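Local coordinates for protein AFP (Microbacterium arborescens, PDB 2YJK) that takes up iron and moves it through its shell as a Dps protein of the ferritin superfamily, assembling as a twelve-subunit particle, at the interface of chains A and B. Numbering follows the deposited sequence. Chains: chain A/B, AFP.

The interface of chains A and B. Residues chain A 44, 47, 51, 55; chain B 153-154, 157.
A:Phe51 pushes its ring into a notch on chain B formed by B:Trp153, B:Phe154 and B:Ala157, and the packing is tight here. The methyl CB of B:Ala157 sits over one face of the phenyl ring, 3.5 Å from CG of A:Phe51, in a CH-pi contact, while CB of A:His55 backs the opposite face. With CG of A:Phe51 anti to its own backbone N (chi1 172°), the ring points across the boundary and its far end, CZ, comes down on a face of the B:Trp153 indole, 3.7 Å from CZ2. The two planes stand about 61° apart, an edge-to-face pairing. Alongside, CE2 of A:Phe51 meets CD1 of B:Phe154 at 3.6 Å, and CD1 itself lies over the same indole face. One turn further along the helix, the A:His55 imidazole stands almost perpendicular to the indole, its CE1 3.8 Å from CH2 of B:Trp153, and also meets the B:Phe154 ring edge-to-face. Replacing A:Phe51 with alanine would probably leave the B:Ala157 methyl and the indole face without their aromatic partner and open a gap in the notch.

The pyrrole side of B:Trp153 is looser and wet. Its NE1 is 3.6 Å from NH1 of A:Arg47, and a water in the plane of both the indole and the guanidinium joins them. That water takes hydrogen bonds from B:Trp153 NE1 (3.1 Å) and A:Arg47 NH1, both somewhat bent, and lies 2.8 Å from the backbone O of A:Trp44. Held from three sides, the water bonds NE1, which together with A:Phe51 and B:Phe154 on the indole face is likely to steady the ring.

In the four-helix ferritin fold, chain A contributes the end of helix 15-45, the short strand 46-47 and the start of helix 51-78; chain B offers the C-terminal end of helix 135-156 and the 3-10 turn 157-159. The patch is one part of a subunit contact in the dodecamer.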
loop_
_atom_site.group_PDB
_atom_site.type_symbol
_atom_site.label_atom_id
_atom_site.label_comp_id
_atom_site.label_asym_id
_atom_site.label_seq_id
_atom_site.Cartn_x
_atom_site.Cartn_y
_atom_site.Cartn_z
ATOM N N TRP A 44 13.658 7.201 -25.610
ATOM C CA TRP A 44 13.005 6.539 -26.769
ATOM C C TRP A 44 14.002 5.973 -27.777
ATOM O O TRP A 44 13.798 4.853 -28.337
ATOM C CB TRP A 44 12.008 7.475 -27.487
ATOM C CG TRP A 44 10.827 7.923 -26.565
ATOM C CD1 TRP A 44 10.231 7.213 -25.590
ATOM C CD2 TRP A 44 10.218 9.227 -26.550
ATOM N NE1 TRP A 44 9.241 7.969 -24.977
ATOM C CE2 TRP A 44 9.225 9.213 -25.543
ATOM C CE3 TRP A 44 10.440 10.420 -27.276
ATOM C CZ2 TRP A 44 8.401 10.297 -25.300
ATOM C CZ3 TRP A 44 9.588 11.536 -27.026
ATOM C CH2 TRP A 44 8.610 11.462 -26.033
ATOM N N ARG A 47 19.854 2.648 -28.104
ATOM C CA ARG A 47 20.024 1.242 -28.565
ATOM C C ARG A 47 21.273 0.624 -27.984
ATOM O O ARG A 47 22.154 1.307 -27.450
ATOM C CB ARG A 47 20.247 1.165 -30.087
ATOM C CG ARG A 47 19.440 2.147 -30.887
ATOM C CD ARG A 47 18.083 1.754 -30.883
ATOM N NE ARG A 47 17.712 0.935 -32.022
ATOM C CZ ARG A 47 16.475 0.459 -32.165
ATOM N NH1 ARG A 47 15.528 0.709 -31.225
ATOM N NH2 ARG A 47 16.175 -0.263 -33.232
ATOM N N PHE A 51 20.645 -1.640 -23.281
ATOM C CA PHE A 51 19.378 -0.957 -23.517
ATOM C C PHE A 51 18.504 -0.811 -22.269
ATOM O O PHE A 51 18.105 0.286 -21.900
ATOM C CB PHE A 51 18.534 -1.646 -24.650
ATOM C CG PHE A 51 17.176 -1.065 -24.766
ATOM C CD1 PHE A 51 16.988 0.174 -25.401
ATOM C CD2 PHE A 51 16.076 -1.702 -24.226
ATOM C CE1 PHE A 51 15.708 0.693 -25.565
ATOM C CE2 PHE A 51 14.798 -1.123 -24.315
ATOM C CZ PHE A 51 14.628 0.096 -24.958
ATOM N N HIS A 55 17.734 2.656 -20.649
ATOM C CA HIS A 55 16.365 3.149 -20.963
ATOM C C HIS A 55 15.683 3.498 -19.607
ATOM O O HIS A 55 14.986 4.541 -19.453
ATOM C CB HIS A 55 15.620 2.066 -21.720
ATOM C CG HIS A 55 14.169 2.343 -21.974
ATOM N ND1 HIS A 55 13.734 3.175 -22.998
ATOM C CD2 HIS A 55 13.060 1.814 -21.416
ATOM C CE1 HIS A 55 12.402 3.142 -23.049
ATOM N NE2 HIS A 55 11.972 2.338 -22.091
ATOM N N TRP B 153 10.560 -5.146 -28.986
ATOM C CA TRP B 153 11.462 -4.019 -29.081
ATOM C C TRP B 153 12.436 -4.027 -27.877
ATOM O O TRP B 153 13.641 -3.860 -28.058
ATOM C CB TRP B 153 10.693 -2.700 -29.187
ATOM C CG TRP B 153 11.493 -1.482 -28.784
ATOM C CD1 TRP B 153 12.757 -1.100 -29.258
ATOM C CD2 TRP B 153 11.046 -0.410 -27.927
ATOM N NE1 TRP B 153 13.132 0.103 -28.657
ATOM C CE2 TRP B 153 12.111 0.543 -27.846
ATOM C CE3 TRP B 153 9.875 -0.191 -27.165
ATOM C CZ2 TRP B 153 12.035 1.690 -27.027
ATOM C CZ3 TRP B 153 9.804 0.957 -26.353
ATOM C CH2 TRP B 153 10.869 1.897 -26.315
ATOM N N PHE B 154 11.928 -4.226 -26.675
ATOM C CA PHE B 154 12.812 -4.199 -25.502
ATOM C C PHE B 154 13.873 -5.298 -25.624
ATOM O O PHE B 154 14.994 -5.091 -25.230
ATOM C CB PHE B 154 12.087 -4.483 -24.184
ATOM C CG PHE B 154 11.284 -3.338 -23.636
ATOM C CD1 PHE B 154 11.340 -2.076 -24.190
ATOM C CD2 PHE B 154 10.451 -3.557 -22.547
ATOM C CE1 PHE B 154 10.619 -0.984 -23.650
ATOM C CE2 PHE B 154 9.665 -2.474 -21.970
ATOM C CZ PHE B 154 9.766 -1.172 -22.547
ATOM N N ALA B 157 16.237 -4.257 -29.117
ATOM C CA ALA B 157 17.008 -3.033 -28.954
ATOM C C ALA B 157 18.411 -3.395 -28.440
ATOM O O ALA B 157 19.363 -2.752 -28.811
ATOM C CB ALA B 157 16.301 -2.067 -27.960
HETATM O O HOH W 1 15.152 2.431 -28.794
#